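Side-chain contact in formate dehydrogenase (Pyrobaculum aerophilum, PDB 1QP8), which binds NADPH and, as a member of the D-isomer specific 2-hydroxyacid dehydrogenase family, probably reduces glyoxylate or hydroxypyruvate: residues E12-L17 with I23-D28. Numbering follows the deposited sequence.
Sequences EAEEEL and IVRGGD
Glu14 and Arg25 meet in a salt bridge across a beta-alpha-beta unit, in which helix 11-18 connects the parallel strands 2-4 and 22-24. Glu14 OE2 lies 2.5 Å from Arg25 NH2, approaching the guanidinium edge-on, close to its plane. The carboxylate is turned 82° against that plane, and NH2 alone of the guanidinium nitrogens makes the ion pair. Beside this charged pair is a small apolar contact: the CD1 methyl of Ile23 reaches CB of Leu17 at 4.0 Å. Leucine suits position 17, which is buried and also packs on Leu3 of strand 2-4 and on Val279 of helix 268-286. Arg25, by contrast, is exposed, just past the strand end, and its long, charged chain reaches across to the helix, where partly exposed Glu14 supplies the anion. That chain runs extended from CG to NE. Glu14 comes to meet it with CG beside its own backbone N (chi1 -71°) and an extended reach beyond, the two side chains crossing at roughly a right angle. With an alanine here in place of Glu14, the Arg25 guanidinium would probably lack this anionic mate and its outer end would be freer to swing. Arg18, one turn further along the helix, is a second, long and weak ion-pair partner of OE2. Val24 is backbone hydrogen-bonded to Leu3 in strand 2-4 and to Val5 just beyond it, which helps to set where the side chains of Ile23 and Arg25 begin. The branched chain of Ile23 touches both neighbours: while CD1 meets Leu17, its CG2 methyl sits over the centre of one guanidinium face of Arg25, 3.7 Å above the plane.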
ATOM      1  N   GLU A  12     -28.748 -11.138  11.826  1.00 49.41           N
ATOM      2  CA  GLU A  12     -28.805  -9.755  12.274  1.00 49.41           C
ATOM      3  C   GLU A  12     -29.803  -8.972  11.400  1.00 49.41           C
ATOM      4  O   GLU A  12     -30.625  -8.200  11.906  1.00 49.41           O
ATOM      5  CB  GLU A  12     -27.405  -9.139  12.176  1.00100.15           C
ATOM      6  CG  GLU A  12     -26.517  -9.832  11.139  1.00100.15           C
ATOM      7  CD  GLU A  12     -25.302  -9.011  10.741  1.00100.15           C
ATOM      8  OE1 GLU A  12     -24.476  -8.685  11.623  1.00100.15           O
ATOM      9  OE2 GLU A  12     -25.177  -8.693   9.538  1.00100.15           O
ATOM     10  N   ALA A  13     -29.724  -9.196  10.088  1.00 49.03           N
ATOM     11  CA  ALA A  13     -30.588  -8.539   9.115  1.00 49.03           C
ATOM     12  C   ALA A  13     -32.050  -8.964   9.263  1.00 49.03           C
ATOM     13  O   ALA A  13     -32.936  -8.107   9.427  1.00 49.03           O
ATOM     14  CB  ALA A  13     -30.099  -8.846   7.703  1.00 47.73           C
ATOM     15  N   GLU A  14     -32.294 -10.280   9.196  1.00 46.28           N
ATOM     16  CA  GLU A  14     -33.642 -10.836   9.325  1.00 46.28           C
ATOM     17  C   GLU A  14     -34.338 -10.284  10.554  1.00 46.28           C
ATOM     18  O   GLU A  14     -35.500  -9.895  10.496  1.00 46.28           O
ATOM     19  CB  GLU A  14     -33.599 -12.357   9.414  1.00 98.89           C
ATOM     20  CG  GLU A  14     -33.214 -13.018   8.115  1.00 98.89           C
ATOM     21  CD  GLU A  14     -33.333 -14.525   8.165  1.00 98.89           C
ATOM     22  OE1 GLU A  14     -32.549 -15.170   8.897  1.00 98.89           O
ATOM     23  OE2 GLU A  14     -34.219 -15.060   7.468  1.00 98.89           O
ATOM     24  N   GLU A  15     -33.629 -10.236  11.672  1.00 45.10           N
ATOM     25  CA  GLU A  15     -34.244  -9.721  12.868  1.00 45.10           C
ATOM     26  C   GLU A  15     -34.820  -8.347  12.555  1.00 45.10           C
ATOM     27  O   GLU A  15     -36.024  -8.119  12.714  1.00 45.10           O
ATOM     28  CB  GLU A  15     -33.231  -9.623  14.005  1.00 99.76           C
ATOM     29  CG  GLU A  15     -33.898  -9.388  15.352  1.00 99.76           C
ATOM     30  CD  GLU A  15     -32.938  -9.487  16.518  1.00 99.76           C
ATOM     31  OE1 GLU A  15     -32.205 -10.498  16.601  1.00 99.76           O
ATOM     32  OE2 GLU A  15     -32.926  -8.557  17.356  1.00 99.76           O
ATOM     33  N   GLU A  16     -33.970  -7.437  12.095  1.00 50.20           N
ATOM     34  CA  GLU A  16     -34.418  -6.087  11.775  1.00 50.20           C
ATOM     35  C   GLU A  16     -35.524  -6.000  10.704  1.00 50.20           C
ATOM     36  O   GLU A  16     -36.505  -5.269  10.874  1.00 50.20           O
ATOM     37  CB  GLU A  16     -33.216  -5.233  11.364  1.00 76.99           C
ATOM     38  CG  GLU A  16     -32.467  -4.628  12.546  1.00 76.99           C
ATOM     39  CD  GLU A  16     -33.276  -3.552  13.259  1.00 76.99           C
ATOM     40  OE1 GLU A  16     -33.628  -2.540  12.605  1.00 76.99           O
ATOM     41  OE2 GLU A  16     -33.562  -3.715  14.470  1.00 76.99           O
ATOM     42  N   LEU A  17     -35.382  -6.746   9.613  1.00 42.71           N
ATOM     43  CA  LEU A  17     -36.385  -6.687   8.564  1.00 42.71           C
ATOM     44  C   LEU A  17     -37.754  -7.110   9.050  1.00 42.71           C
ATOM     45  O   LEU A  17     -38.762  -6.518   8.665  1.00 42.71           O
ATOM     46  CB  LEU A  17     -35.974  -7.554   7.370  1.00 46.31           C
ATOM     47  CG  LEU A  17     -34.776  -7.064   6.542  1.00 46.31           C
ATOM     48  CD1 LEU A  17     -34.615  -7.934   5.294  1.00 46.31           C
ATOM     49  CD2 LEU A  17     -34.988  -5.615   6.148  1.00 46.31           C
ATOM     50  N   ILE A  23     -41.299 -10.778   5.175  1.00 38.60           N
ATOM     51  CA  ILE A  23     -40.334 -11.341   4.251  1.00 38.60           C
ATOM     52  C   ILE A  23     -41.032 -12.433   3.484  1.00 38.60           C
ATOM     53  O   ILE A  23     -41.811 -13.179   4.057  1.00 38.60           O
ATOM     54  CB  ILE A  23     -39.132 -11.923   5.011  1.00 34.95           C
ATOM     55  CG1 ILE A  23     -38.436 -10.805   5.780  1.00 34.95           C
ATOM     56  CG2 ILE A  23     -38.171 -12.602   4.048  1.00 34.95           C
ATOM     57  CD1 ILE A  23     -37.202 -11.247   6.494  1.00 34.95           C
ATOM     58  N   VAL A  24     -40.756 -12.518   2.188  1.00 46.63           N
ATOM     59  CA  VAL A  24     -41.368 -13.510   1.315  1.00 46.63           C
ATOM     60  C   VAL A  24     -40.300 -14.058   0.368  1.00 46.63           C
ATOM     61  O   VAL A  24     -39.709 -13.303  -0.407  1.00 46.63           O
ATOM     62  CB  VAL A  24     -42.494 -12.862   0.492  1.00 39.17           C
ATOM     63  CG1 VAL A  24     -42.939 -13.793  -0.617  1.00 39.17           C
ATOM     64  CG2 VAL A  24     -43.668 -12.525   1.394  1.00 39.17           C
ATOM     65  N   ARG A  25     -40.047 -15.364   0.414  1.00 45.22           N
ATOM     66  CA  ARG A  25     -39.019 -15.919  -0.446  1.00 45.22           C
ATOM     67  C   ARG A  25     -39.555 -16.814  -1.547  1.00 45.22           C
ATOM     68  O   ARG A  25     -38.787 -17.447  -2.264  1.00 45.22           O
ATOM     69  CB  ARG A  25     -37.988 -16.684   0.382  1.00 52.62           C
ATOM     70  CG  ARG A  25     -37.324 -15.857   1.471  1.00 52.62           C
ATOM     71  CD  ARG A  25     -36.052 -16.533   2.007  1.00 52.62           C
ATOM     72  NE  ARG A  25     -35.491 -15.819   3.156  1.00 52.62           N
ATOM     73  CZ  ARG A  25     -36.086 -15.738   4.347  1.00 52.62           C
ATOM     74  NH1 ARG A  25     -37.257 -16.331   4.549  1.00 52.62           N
ATOM     75  NH2 ARG A  25     -35.524 -15.049   5.334  1.00 52.62           N
ATOM     76  N   GLY A  26     -40.871 -16.867  -1.703  1.00 57.92           N
ATOM     77  CA  GLY A  26     -41.428 -17.713  -2.740  1.00 57.92           C
ATOM     78  C   GLY A  26     -42.935 -17.666  -2.736  1.00 57.92           C
ATOM     79  O   GLY A  26     -43.542 -16.899  -1.980  1.00 57.92           O
ATOM     80  N   GLY A  27     -43.549 -18.498  -3.570  1.00 58.68           N
ATOM     81  CA  GLY A  27     -44.994 -18.507  -3.649  1.00 58.68           C
ATOM     82  C   GLY A  27     -45.466 -17.305  -4.447  1.00 58.68           C
ATOM     83  O   GLY A  27     -44.727 -16.760  -5.273  1.00 58.68           O
ATOM     84  N   ASP A  28     -46.698 -16.882  -4.198  1.00 50.91           N
ATOM     85  CA  ASP A  28     -47.263 -15.742  -4.901  1.00 50.91           C
ATOM     86  C   ASP A  28     -46.499 -14.477  -4.503  1.00 50.91           C
ATOM     87  O   ASP A  28     -46.327 -14.188  -3.321  1.00 50.91           O
ATOM     88  CB  ASP A  28     -48.747 -15.602  -4.540  1.00 58.22           C
ATOM     89  CG  ASP A  28     -49.483 -14.616  -5.431  1.00 58.22           C
ATOM     90  OD1 ASP A  28     -50.607 -14.209  -5.070  1.00 58.22           O
ATOM     91  OD2 ASP A  28     -48.946 -14.248  -6.497  1.00 58.22           O
TER